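Local coordinates for COPII coat assembly protein SEC16 (Saccharomyces cerevisiae, PDB 3MZK), which helps initiate assembly of the COPII coat that forms transport vesicles at the endoplasmic reticulum, takes part in cargo selection, and is also involved in autophagy, at residues B[288-293]-B[316-321]; B[250-255]-B[294-299]; B[233-238]-B[278-283]; B[306-311]-B[334-339]. One frame throughout, in Å; residues are numbered along the deposited sequence.

All four contacts lie in the helical Sec23-binding part of the protein. Contacts 2, 3 and 4 are buried; contact 1 is only partly so, and is the one with a salt bridge. Contacts 1 and 3 share helix 275-290, one at its C-terminal end and the other further back. Helix 294-303 meets helix 252-261 in contact 2, and the loop after 294-303 supplies one side each of contacts 1 and 4. Between helices the chemistry is apolar: a tryptophan over an alanine in contact 2, an isoleucine between a phenylalanine and a glutamate methylene in contact 3. Where the loop meets a helix polar bonds appear, Lys290 with Asp318 at the surface and Tyr339 with Val306 in the interior.

Contact 1 (B[288-293]-B[316-321])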
loop_
_atom_site.group_PDB
_atom_site.type_symbol
_atom_site.label_atom_id
_atom_site.label_comp_id
_atom_site.label_asym_id
_atom_site.label_seq_id
_atom_site.Cartn_x
_atom_site.Cartn_y
_atom_site.Cartn_z
ATOM N N LEU B 288 20.272 19.550 -11.279
ATOM C CA LEU B 288 20.297 20.704 -12.172
ATOM C C LEU B 288 20.710 21.974 -11.443
ATOM O O LEU B 288 21.426 22.810 -11.994
ATOM C CB LEU B 288 18.932 20.901 -12.839
ATOM C CG LEU B 288 18.572 19.811 -13.849
ATOM C CD1 LEU B 288 17.129 19.955 -14.329
ATOM C CD2 LEU B 288 19.551 19.836 -15.013
ATOM N N THR B 289 20.246 22.115 -10.207
ATOM C CA THR B 289 20.619 23.246 -9.371
ATOM C C THR B 289 22.132 23.310 -9.205
ATOM O O THR B 289 22.754 24.332 -9.489
ATOM C CB THR B 289 19.957 23.159 -7.993
ATOM O OG1 THR B 289 18.535 23.261 -8.143
ATOM C CG2 THR B 289 20.440 24.282 -7.112
ATOM N N LYS B 290 22.721 22.209 -8.759
ATOM C CA LYS B 290 24.168 22.122 -8.636
ATOM C C LYS B 290 24.863 22.525 -9.932
ATOM O O LYS B 290 25.798 23.315 -9.921
ATOM C CB LYS B 290 24.592 20.706 -8.237
ATOM C CG LYS B 290 24.035 20.246 -6.904
ATOM C CD LYS B 290 24.425 21.201 -5.799
ATOM C CE LYS B 290 23.888 20.751 -4.456
ATOM N NZ LYS B 290 24.398 21.624 -3.360
ATOM N N LYS B 291 24.409 21.981 -11.052
ATOM C CA LYS B 291 25.054 22.268 -12.329
ATOM C C LYS B 291 24.716 23.675 -12.838
ATOM O O LYS B 291 24.903 23.980 -14.017
ATOM C CB LYS B 291 24.709 21.200 -13.373
ATOM N N GLY B 292 24.212 24.518 -11.938
ATOM C CA GLY B 292 23.963 25.918 -12.237
ATOM C C GLY B 292 22.652 26.271 -12.924
ATOM O O GLY B 292 22.326 27.450 -13.078
ATOM N N LEU B 293 21.890 25.263 -13.332
ATOM C CA LEU B 293 20.687 25.497 -14.126
ATOM C C LEU B 293 19.427 25.650 -13.272
ATOM O O LEU B 293 18.619 24.727 -13.172
ATOM C CB LEU B 293 20.512 24.362 -15.134
ATOM C CG LEU B 293 21.728 24.102 -16.027
ATOM C CD1 LEU B 293 21.601 22.762 -16.745
ATOM C CD2 LEU B 293 21.933 25.243 -17.020
ATOM N N ASP B 316 18.209 14.535 2.331
ATOM C CA ASP B 316 19.655 14.369 2.206
ATOM C C ASP B 316 20.305 15.480 1.388
ATOM O O ASP B 316 21.434 15.335 0.916
ATOM C CB ASP B 316 19.988 13.004 1.594
ATOM C CG ASP B 316 19.566 12.893 0.138
ATOM O OD1 ASP B 316 18.542 13.498 -0.242
ATOM O OD2 ASP B 316 20.264 12.200 -0.631
ATOM N N SER B 317 19.594 16.591 1.226
ATOM C CA SER B 317 20.099 17.693 0.417
ATOM C C SER B 317 19.873 19.044 1.081
ATOM O O SER B 317 19.005 19.193 1.940
ATOM C CB SER B 317 19.454 17.680 -0.969
ATOM O OG SER B 317 19.890 18.787 -1.734
ATOM N N ASP B 318 20.660 20.031 0.671
ATOM C CA ASP B 318 20.518 21.378 1.199
ATOM C C ASP B 318 19.774 22.285 0.225
ATOM O O ASP B 318 19.480 23.436 0.544
ATOM C CB ASP B 318 21.889 21.973 1.521
ATOM C CG ASP B 318 22.834 21.933 0.340
ATOM O OD1 ASP B 318 24.045 22.166 0.536
ATOM O OD2 ASP B 318 22.370 21.662 -0.786
ATOM N N VAL B 319 19.469 21.761 -0.959
ATOM C CA VAL B 319 18.804 22.540 -1.998
ATOM C C VAL B 319 17.449 23.075 -1.540
ATOM O O VAL B 319 16.678 22.372 -0.892
ATOM C CB VAL B 319 18.652 21.720 -3.295
ATOM C CG1 VAL B 319 17.561 22.306 -4.182
ATOM C CG2 VAL B 319 19.984 21.653 -4.033
ATOM N N ILE B 320 17.173 24.331 -1.879
ATOM C CA ILE B 320 15.938 24.995 -1.469
ATOM C C ILE B 320 15.130 25.486 -2.678
ATOM O O ILE B 320 15.693 26.027 -3.626
ATOM C CB ILE B 320 16.254 26.183 -0.525
ATOM C CG1 ILE B 320 16.892 25.672 0.768
ATOM C CG2 ILE B 320 15.005 27.000 -0.217
ATOM C CD1 ILE B 320 17.266 26.770 1.742
ATOM N N PHE B 321 13.816 25.284 -2.650
ATOM C CA PHE B 321 12.946 25.856 -3.671
ATOM C C PHE B 321 12.315 27.113 -3.105
ATOM O O PHE B 321 11.200 27.074 -2.583
ATOM C CB PHE B 321 11.849 24.877 -4.083
ATOM C CG PHE B 321 11.075 25.304 -5.302
ATOM C CD1 PHE B 321 9.764 24.874 -5.497
ATOM C CD2 PHE B 321 11.663 26.115 -6.262
ATOM C CE1 PHE B 321 9.048 25.258 -6.623
ATOM C CE2 PHE B 321 10.958 26.510 -7.390
ATOM C CZ PHE B 321 9.649 26.085 -7.573
#
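Val319 turns both methyls onto the last turn of helix 275-290, and has more surface covered than any other residue here. Its CG2 does most of the work: it lies 4.0 Å from CE of Lys290 and 4.1 Å from CG2 of Thr289. CG1 faces the OG1 side of Thr289, whose hydroxyl already bonds back to the carbonyl of Gly285 one turn earlier, leaving its methyl as the apolar surface.

The surroundings are helical, consistent with the ACE1-like fold of the Sec16 family, and the contact sits where one of the helices stops. A Schellman motif ends that helix: Leu293 N bonds to Leu288 O, Gly292 N to Thr289 O, and Gly292 takes the positive phi. On the loop side an ST turn precedes Val319, whose backbone N bonds to OG of Ser317 at 3.1 Å, nearly straight at 170°.

Lys290 reaches the loop by a bend. Its chi2 of -57° swings the chain round, after which the last two torsions are extended and carry the ammonium past Val319 to Asp318. Both charged residues are exposed, so solvent probably shares their bond, while the CE end of the lysine chain passes beside CG2 of the buried valine. NZ of Lys290 forms a salt bridge with OD2 of Asp318 at 3.3 Å, and OD2 receives it on its syn lone pair, on the side of OD1.

Contact 2 (B[250-255]-B[294-299]); sequences ENWKSI and TAAAST
Trp252 lays its indole across the methyl of Ala296, so that CB sits over one face of the ring in a CH-pi contact. CB is 3.8 Å from the centroid of the six-membered ring and 21° off its normal; the nearest ring atom is CE2 of Trp252, 3.5 Å from Ala296 CB. The small alanine lets the two backbones come near each other here. On the opposite face of the indole lies CG of Lys253, the next residue of its own helix, sandwiching the ring between two aliphatic groups.

The far corner of the benzo ring goes to Thr299, one turn on from Ala296. CH2 of Trp252 approaches OG1 of Thr299 at 3.9 Å, with no hydrogen bond, and CZ3 comes close to its methyl. The indole is directed there by a chi1 of 71°, which sets CG between the backbone N and the carbonyl carbon. The threonine hydroxyl is satisfied within its own helix: OG1 of Thr299 bonds to O of Ala295 at 3.0 Å, from above the carbonyl plane, and that oxygen also takes Thr299 N. Replacing Trp252 with an alanine would probably leave the Ala296 methyl and the Thr299 side chain facing a gap between the two helices.

Thr294 and Ala295 meet a chain of another protein. Helices 252-261 and 294-303 thus pack together in the helical Sec23-binding region, consistent with an ACE1-type fold. Phe284 of helix 275-290 packs against the tryptophan, and helix 101-111 covers Thr299 through Thr101, Ile102 and Leu105.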
loop_
_atom_site.group_PDB
_atom_site.type_symbol
_atom_site.label_atom_id
_atom_site.label_comp_id
_atom_site.label_asym_id
_atom_site.label_seq_id
_atom_site.Cartn_x
_atom_site.Cartn_y
_atom_site.Cartn_z
ATOM N N GLU B 250 22.400 18.768 -20.499
ATOM C CA GLU B 250 22.201 19.315 -21.833
ATOM C C GLU B 250 20.885 18.845 -22.454
ATOM O O GLU B 250 20.300 19.546 -23.276
ATOM C CB GLU B 250 23.381 18.966 -22.742
ATOM N N ASN B 251 20.416 17.666 -22.050
ATOM C CA ASN B 251 19.195 17.094 -22.620
ATOM C C ASN B 251 18.057 16.906 -21.624
ATOM O O ASN B 251 17.180 16.074 -21.840
ATOM C CB ASN B 251 19.492 15.756 -23.298
ATOM C CG ASN B 251 20.432 15.896 -24.472
ATOM O OD1 ASN B 251 19.998 16.068 -25.611
ATOM N ND2 ASN B 251 21.729 15.830 -24.202
ATOM N N TRP B 252 18.064 17.681 -20.544
ATOM C CA TRP B 252 17.084 17.498 -19.476
ATOM C C TRP B 252 15.649 17.601 -19.973
ATOM O O TRP B 252 14.758 16.932 -19.459
ATOM C CB TRP B 252 17.313 18.500 -18.345
ATOM C CG TRP B 252 16.953 19.920 -18.689
ATOM C CD1 TRP B 252 17.767 20.858 -19.255
ATOM C CD2 TRP B 252 15.690 20.563 -18.477
ATOM N NE1 TRP B 252 17.089 22.042 -19.411
ATOM C CE2 TRP B 252 15.812 21.888 -18.942
ATOM C CE3 TRP B 252 14.468 20.146 -17.943
ATOM C CZ2 TRP B 252 14.763 22.796 -18.888
ATOM C CZ3 TRP B 252 13.425 21.052 -17.892
ATOM C CH2 TRP B 252 13.578 22.361 -18.360
ATOM N N LYS B 253 15.425 18.439 -20.975
ATOM C CA LYS B 253 14.078 18.645 -21.489
ATOM C C LYS B 253 13.450 17.371 -22.064
ATOM O O LYS B 253 12.315 17.033 -21.733
ATOM C CB LYS B 253 14.066 19.767 -22.523
ATOM C CG LYS B 253 13.865 21.134 -21.922
ATOM C CD LYS B 253 13.769 22.186 -23.005
ATOM C CE LYS B 253 13.612 23.577 -22.432
ATOM N NZ LYS B 253 13.627 24.582 -23.520
ATOM N N SER B 254 14.191 16.674 -22.923
ATOM C CA SER B 254 13.692 15.453 -23.547
ATOM C C SER B 254 13.645 14.294 -22.559
ATOM O O SER B 254 12.828 13.387 -22.695
ATOM C CB SER B 254 14.544 15.082 -24.763
ATOM O OG SER B 254 15.914 14.985 -24.416
ATOM N N ILE B 255 14.530 14.329 -21.568
ATOM C CA ILE B 255 14.569 13.297 -20.537
ATOM C C ILE B 255 13.295 13.313 -19.695
ATOM O O ILE B 255 12.593 12.315 -19.589
ATOM C CB ILE B 255 15.781 13.475 -19.609
ATOM C CG1 ILE B 255 17.081 13.320 -20.397
ATOM C CG2 ILE B 255 15.725 12.478 -18.472
ATOM C CD1 ILE B 255 18.328 13.458 -19.550
ATOM N N THR B 294 19.251 26.825 -12.674
ATOM C CA THR B 294 18.134 27.039 -11.750
ATOM C C THR B 294 16.769 27.290 -12.417
ATOM O O THR B 294 15.733 27.241 -11.757
ATOM C CB THR B 294 18.446 28.144 -10.703
ATOM O OG1 THR B 294 18.625 29.404 -11.359
ATOM C CG2 THR B 294 19.704 27.796 -9.922
ATOM N N ALA B 295 16.759 27.559 -13.717
ATOM C CA ALA B 295 15.489 27.622 -14.436
ATOM C C ALA B 295 14.978 26.196 -14.655
ATOM O O ALA B 295 13.820 25.876 -14.361
ATOM C CB ALA B 295 15.654 28.344 -15.758
ATOM N N ALA B 296 15.854 25.337 -15.164
ATOM C CA ALA B 296 15.517 23.936 -15.336
ATOM C C ALA B 296 14.965 23.374 -14.034
ATOM O O ALA B 296 13.818 22.941 -13.974
ATOM C CB ALA B 296 16.735 23.145 -15.790
ATOM N N ALA B 297 15.790 23.389 -12.993
ATOM C CA ALA B 297 15.396 22.864 -11.692
ATOM C C ALA B 297 13.994 23.311 -11.300
ATOM O O ALA B 297 13.166 22.499 -10.905
ATOM C CB ALA B 297 16.399 23.280 -10.633
ATOM N N SER B 298 13.730 24.605 -11.416
ATOM C CA SER B 298 12.428 25.158 -11.052
ATOM C C SER B 298 11.306 24.582 -11.900
ATOM O O SER B 298 10.195 24.385 -11.416
ATOM C CB SER B 298 12.430 26.685 -11.168
ATOM O OG SER B 298 13.206 27.263 -10.140
ATOM N N THR B 299 11.596 24.327 -13.171
ATOM C CA THR B 299 10.625 23.681 -14.051
ATOM C C THR B 299 10.202 22.333 -13.454
ATOM O O THR B 299 9.010 22.068 -13.288
ATOM C CB THR B 299 11.188 23.496 -15.481
ATOM O OG1 THR B 299 11.623 24.760 -15.993
ATOM C CG2 THR B 299 10.138 22.931 -16.409
#

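Contact 3 (B[233-238]-B[278-283]); sequences MAIKSF and LEFLIE
Apolar contact comes first, and Ile235 makes it with a single methyl. CD1 of Ile235 sits between the ring of Phe280 and the side chain of Glu283, one turn apart on helix 275-290. It stands 3.8 Å from CD1 of Phe280, approaching the ring obliquely, and 3.4 Å from CB of Glu283. The glutamate therefore takes part through its methylene, not its carboxylate. An extended chi2 of 180° carries this methyl as far from the isoleucine backbone as the chain allows.

The second kind of contact is between methyls and backbone. CD1 of Ile235 also lies 3.6 Å from O of Phe280, and CG2 rests 3.8 Å from O of Glu283, so one side chain lies against two peptide oxygens of the facing helix. No hydrogen bond crosses between 233-238 and 278-283.

Charge enters at the margin. The Glu283 chain bends at chi2, and its carboxylate comes near that of Asp316, a pair of like charges that could raise the affinity of either for a proton.

This is packing of helix 231-240 against helix 275-290 in the helical Sec23-binding region. Phe284 and Phe287 also meet Ile235, and Phe238 sets its ring edge-to-face with that of Phe287. Phe280 also touches Leu222 and Val226 of helix 214-226 and Ile255, Val256 and Val259 of helix 252-261.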
loop_
_atom_site.group_PDB
_atom_site.type_symbol
_atom_site.label_atom_id
_atom_site.label_comp_id
_atom_site.label_asym_id
_atom_site.label_seq_id
_atom_site.Cartn_x
_atom_site.Cartn_y
_atom_site.Cartn_z
ATOM N N MET B 233 19.191 6.541 -7.142
ATOM C CA MET B 233 20.408 5.877 -7.592
ATOM C C MET B 233 20.817 6.338 -8.987
ATOM O O MET B 233 21.951 6.760 -9.207
ATOM C CB MET B 233 20.209 4.362 -7.590
ATOM C CG MET B 233 21.237 3.594 -8.407
ATOM S SD MET B 233 20.916 1.818 -8.412
ATOM C CE MET B 233 21.163 1.427 -6.682
ATOM N N ALA B 234 19.881 6.253 -9.925
ATOM C CA ALA B 234 20.138 6.595 -11.318
ATOM C C ALA B 234 20.754 7.976 -11.454
ATOM O O ALA B 234 21.754 8.149 -12.149
ATOM C CB ALA B 234 18.855 6.508 -12.130
ATOM N N ILE B 235 20.151 8.954 -10.784
ATOM C CA ILE B 235 20.592 10.344 -10.881
ATOM C C ILE B 235 21.892 10.595 -10.120
ATOM O O ILE B 235 22.734 11.375 -10.562
ATOM C CB ILE B 235 19.501 11.316 -10.389
ATOM C CG1 ILE B 235 18.233 11.147 -11.223
ATOM C CG2 ILE B 235 19.981 12.750 -10.474
ATOM C CD1 ILE B 235 17.114 12.064 -10.814
ATOM N N LYS B 236 22.059 9.927 -8.983
ATOM C CA LYS B 236 23.279 10.070 -8.197
ATOM C C LYS B 236 24.502 9.684 -9.020
ATOM O O LYS B 236 25.618 10.109 -8.727
ATOM C CB LYS B 236 23.211 9.225 -6.920
ATOM N N SER B 237 24.286 8.880 -10.055
ATOM C CA SER B 237 25.376 8.427 -10.909
ATOM C C SER B 237 25.981 9.580 -11.708
ATOM O O SER B 237 27.191 9.618 -11.940
ATOM C CB SER B 237 24.891 7.334 -11.862
ATOM O OG SER B 237 24.094 7.882 -12.897
ATOM N N PHE B 238 25.132 10.512 -12.130
ATOM C CA PHE B 238 25.582 11.672 -12.888
ATOM C C PHE B 238 26.728 12.394 -12.182
ATOM O O PHE B 238 27.762 12.672 -12.788
ATOM C CB PHE B 238 24.427 12.651 -13.108
ATOM C CG PHE B 238 23.288 12.089 -13.911
ATOM C CD1 PHE B 238 22.046 12.704 -13.895
ATOM C CD2 PHE B 238 23.456 10.957 -14.687
ATOM C CE1 PHE B 238 20.990 12.198 -14.637
ATOM C CE2 PHE B 238 22.402 10.443 -15.432
ATOM C CZ PHE B 238 21.167 11.066 -15.405
ATOM N N LEU B 278 7.707 11.331 -8.891
ATOM C CA LEU B 278 7.947 12.456 -8.007
ATOM C C LEU B 278 9.392 12.459 -7.507
ATOM O O LEU B 278 10.042 13.498 -7.534
ATOM C CB LEU B 278 6.957 12.465 -6.839
ATOM C CG LEU B 278 7.033 13.729 -5.978
ATOM C CD1 LEU B 278 6.984 14.972 -6.860
ATOM C CD2 LEU B 278 5.926 13.761 -4.937
ATOM N N GLU B 279 9.899 11.308 -7.059
ATOM C CA GLU B 279 11.298 11.220 -6.644
ATOM C C GLU B 279 12.213 11.703 -7.760
ATOM O O GLU B 279 13.121 12.501 -7.535
ATOM C CB GLU B 279 11.696 9.795 -6.274
ATOM C CG GLU B 279 10.873 9.139 -5.182
ATOM C CD GLU B 279 11.294 7.696 -4.943
ATOM O OE1 GLU B 279 12.516 7.431 -4.951
ATOM O OE2 GLU B 279 10.410 6.827 -4.766
ATOM N N PHE B 280 11.970 11.208 -8.969
ATOM C CA PHE B 280 12.792 11.564 -10.118
ATOM C C PHE B 280 12.835 13.068 -10.373
ATOM O O PHE B 280 13.883 13.622 -10.697
ATOM C CB PHE B 280 12.305 10.848 -11.378
ATOM C CG PHE B 280 12.792 11.475 -12.642
ATOM C CD1 PHE B 280 14.097 11.299 -13.057
ATOM C CD2 PHE B 280 11.954 12.261 -13.406
ATOM C CE1 PHE B 280 14.552 11.888 -14.218
ATOM C CE2 PHE B 280 12.407 12.853 -14.564
ATOM C CZ PHE B 280 13.707 12.664 -14.968
ATOM N N LEU B 281 11.691 13.727 -10.241
ATOM C CA LEU B 281 11.614 15.154 -10.522
ATOM C C LEU B 281 12.420 15.965 -9.514
ATOM O O LEU B 281 13.158 16.881 -9.880
ATOM C CB LEU B 281 10.159 15.624 -10.553
ATOM C CG LEU B 281 9.352 15.185 -11.777
ATOM C CD1 LEU B 281 7.927 15.695 -11.705
ATOM C CD2 LEU B 281 10.025 15.674 -13.034
ATOM N N ILE B 282 12.288 15.620 -8.241
ATOM C CA ILE B 282 13.024 16.315 -7.201
ATOM C C ILE B 282 14.519 15.989 -7.253
ATOM O O ILE B 282 15.352 16.891 -7.280
ATOM C CB ILE B 282 12.440 16.005 -5.829
ATOM C CG1 ILE B 282 10.966 16.413 -5.805
ATOM C CG2 ILE B 282 13.223 16.722 -4.749
ATOM C CD1 ILE B 282 10.252 16.051 -4.527
ATOM N N GLU B 283 14.859 14.706 -7.285
ATOM C CA GLU B 283 16.258 14.297 -7.401
ATOM C C GLU B 283 16.963 14.960 -8.581
ATOM O O GLU B 283 18.106 15.401 -8.469
ATOM C CB GLU B 283 16.358 12.779 -7.529
ATOM C CG GLU B 283 16.152 12.055 -6.221
ATOM C CD GLU B 283 17.209 12.417 -5.208
ATOM O OE1 GLU B 283 18.405 12.378 -5.567
ATOM O OE2 GLU B 283 16.849 12.755 -4.061
#

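Contact 4 (B[306-311]-B[334-339]); sequences VPLSNE and LWDEIY
Tyr339 swings its ring away from helix 330-344 with CG opposite the backbone N, chi1 -169°, and so reaches Val306 and Leu308; Leu308 for its part holds CG opposite its own carbonyl carbon, chi1 -75°, and extends its chain toward the helix. The contact joins a loop to a helix in the all-helical Sec23-binding region, whose fold is consistent with the ACE1 type: residues 306-311 belong to the irregular connection between helices 294-303 and 330-344.

OH of Tyr339 donates a hydrogen bond to O of Val306 at 2.8 Å. The acceptor lies at the ring edge in the tyrosine plane, whereas the hydroxyl stands 39° out of the carbonyl plane. Leu308 packs beside the same ring, its CG 3.9 Å from CD2 of Tyr339, again at the edge. With a phenylalanine in place of Tyr339, the buried carbonyl of Val306 would probably be left without this donor. The tyrosine ring also meets Phe343 edge-to-face, and Leu106 of helix 101-111 and Ile302 of helix 294-303 touch it.

Asp336 sits one turn earlier on the same helix as the tyrosine. Its carboxylate is buried but well supplied: OD1 accepts from Ile324 N and OD2 from Gln358 NE2. The side chains of Leu308 and Asp336 cross at about a right angle, and CD1 of Leu308 meets OD1 of Asp336 at 3.4 Å.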
loop_
_atom_site.group_PDB
_atom_site.type_symbol
_atom_site.label_atom_id
_atom_site.label_comp_id
_atom_site.label_asym_id
_atom_site.label_seq_id
_atom_site.Cartn_x
_atom_site.Cartn_y
_atom_site.Cartn_z
ATOM N N VAL B 306 6.128 20.987 -6.066
ATOM C CA VAL B 306 6.896 21.189 -4.847
ATOM C C VAL B 306 6.578 22.556 -4.253
ATOM O O VAL B 306 6.546 23.555 -4.964
ATOM C CB VAL B 306 8.403 21.086 -5.114
ATOM C CG1 VAL B 306 9.188 21.487 -3.876
ATOM C CG2 VAL B 306 8.769 19.678 -5.568
ATOM N N PRO B 307 6.336 22.605 -2.941
ATOM C CA PRO B 307 5.988 23.882 -2.299
ATOM C C PRO B 307 7.150 24.884 -2.283
ATOM O O PRO B 307 8.314 24.489 -2.165
ATOM C CB PRO B 307 5.634 23.471 -0.861
ATOM C CG PRO B 307 5.457 21.976 -0.894
ATOM C CD PRO B 307 6.333 21.478 -1.994
ATOM N N LEU B 308 6.825 26.169 -2.410
ATOM C CA LEU B 308 7.799 27.238 -2.219
ATOM C C LEU B 308 7.989 27.489 -0.727
ATOM O O LEU B 308 7.035 27.819 -0.026
ATOM C CB LEU B 308 7.335 28.528 -2.904
ATOM C CG LEU B 308 7.438 28.607 -4.432
ATOM C CD1 LEU B 308 6.963 29.956 -4.946
ATOM C CD2 LEU B 308 8.864 28.346 -4.901
ATOM N N SER B 309 9.217 27.324 -0.244
ATOM C CA SER B 309 9.524 27.543 1.167
ATOM C C SER B 309 11.026 27.650 1.403
ATOM O O SER B 309 11.812 27.709 0.456
ATOM C CB SER B 309 8.960 26.406 2.023
ATOM O OG SER B 309 9.802 25.267 1.967
ATOM N N ASN B 310 11.415 27.664 2.676
ATOM C CA ASN B 310 12.820 27.717 3.064
ATOM C C ASN B 310 13.389 26.334 3.363
ATOM O O ASN B 310 14.605 26.156 3.451
ATOM C CB ASN B 310 13.004 28.611 4.291
ATOM C CG ASN B 310 12.606 30.046 4.030
ATOM O OD1 ASN B 310 13.257 30.750 3.255
ATOM N ND2 ASN B 310 11.537 30.495 4.685
ATOM N N GLU B 311 12.503 25.359 3.531
ATOM C CA GLU B 311 12.924 24.007 3.864
ATOM C C GLU B 311 13.488 23.313 2.633
ATOM O O GLU B 311 13.036 23.558 1.517
ATOM C CB GLU B 311 11.750 23.212 4.441
ATOM N N LEU B 334 5.932 37.479 -10.528
ATOM C CA LEU B 334 4.658 37.071 -11.100
ATOM C C LEU B 334 4.494 35.550 -11.098
ATOM O O LEU B 334 3.470 35.027 -10.652
ATOM C CB LEU B 334 4.511 37.635 -12.517
ATOM C CG LEU B 334 4.628 39.158 -12.634
ATOM C CD1 LEU B 334 4.575 39.605 -14.078
ATOM C CD2 LEU B 334 3.546 39.859 -11.829
ATOM N N TRP B 335 5.502 34.840 -11.593
ATOM C CA TRP B 335 5.472 33.386 -11.561
ATOM C C TRP B 335 5.172 32.889 -10.154
ATOM O O TRP B 335 4.266 32.078 -9.960
ATOM C CB TRP B 335 6.792 32.800 -12.045
ATOM C CG TRP B 335 7.003 32.967 -13.503
ATOM C CD1 TRP B 335 6.050 33.223 -14.443
ATOM C CD2 TRP B 335 8.249 32.901 -14.200
ATOM N NE1 TRP B 335 6.626 33.313 -15.687
ATOM C CE2 TRP B 335 7.977 33.120 -15.564
ATOM C CE3 TRP B 335 9.573 32.677 -13.802
ATOM C CZ2 TRP B 335 8.976 33.119 -16.535
ATOM C CZ3 TRP B 335 10.565 32.675 -14.767
ATOM C CH2 TRP B 335 10.261 32.895 -16.117
ATOM N N ASP B 336 5.923 33.381 -9.173
ATOM C CA ASP B 336 5.724 32.950 -7.797
ATOM C C ASP B 336 4.297 33.165 -7.312
ATOM O O ASP B 336 3.728 32.294 -6.653
ATOM C CB ASP B 336 6.721 33.620 -6.857
ATOM C CG ASP B 336 8.102 33.006 -6.948
ATOM O OD1 ASP B 336 8.200 31.864 -7.442
ATOM O OD2 ASP B 336 9.084 33.659 -6.525
ATOM N N GLU B 337 3.706 34.308 -7.643
ATOM C CA GLU B 337 2.339 34.574 -7.197
ATOM C C GLU B 337 1.309 33.719 -7.934
ATOM O O GLU B 337 0.327 33.269 -7.345
ATOM C CB GLU B 337 1.984 36.056 -7.305
ATOM C CG GLU B 337 0.599 36.359 -6.765
ATOM C CD GLU B 337 0.366 37.834 -6.536
ATOM O OE1 GLU B 337 1.322 38.623 -6.689
ATOM O OE2 GLU B 337 -0.781 38.200 -6.196
ATOM N N ILE B 338 1.541 33.497 -9.223
ATOM C CA ILE B 338 0.687 32.615 -10.012
ATOM C C ILE B 338 0.757 31.175 -9.500
ATOM O O ILE B 338 -0.271 30.510 -9.327
ATOM C CB ILE B 338 1.074 32.656 -11.500
ATOM C CG1 ILE B 338 0.737 34.032 -12.084
ATOM C CG2 ILE B 338 0.371 31.538 -12.269
ATOM C CD1 ILE B 338 1.183 34.234 -13.516
ATOM N N TYR B 339 1.975 30.704 -9.253
ATOM C CA TYR B 339 2.190 29.373 -8.701
ATOM C C TYR B 339 1.461 29.240 -7.369
ATOM O O TYR B 339 0.919 28.182 -7.054
ATOM C CB TYR B 339 3.686 29.116 -8.527
ATOM C CG TYR B 339 4.059 27.690 -8.201
ATOM C CD1 TYR B 339 3.647 26.639 -9.017
ATOM C CD2 TYR B 339 4.853 27.393 -7.097
ATOM C CE1 TYR B 339 3.995 25.324 -8.729
ATOM C CE2 TYR B 339 5.210 26.083 -6.800
ATOM C CZ TYR B 339 4.777 25.054 -7.622
ATOM O OH TYR B 339 5.124 23.754 -7.335
#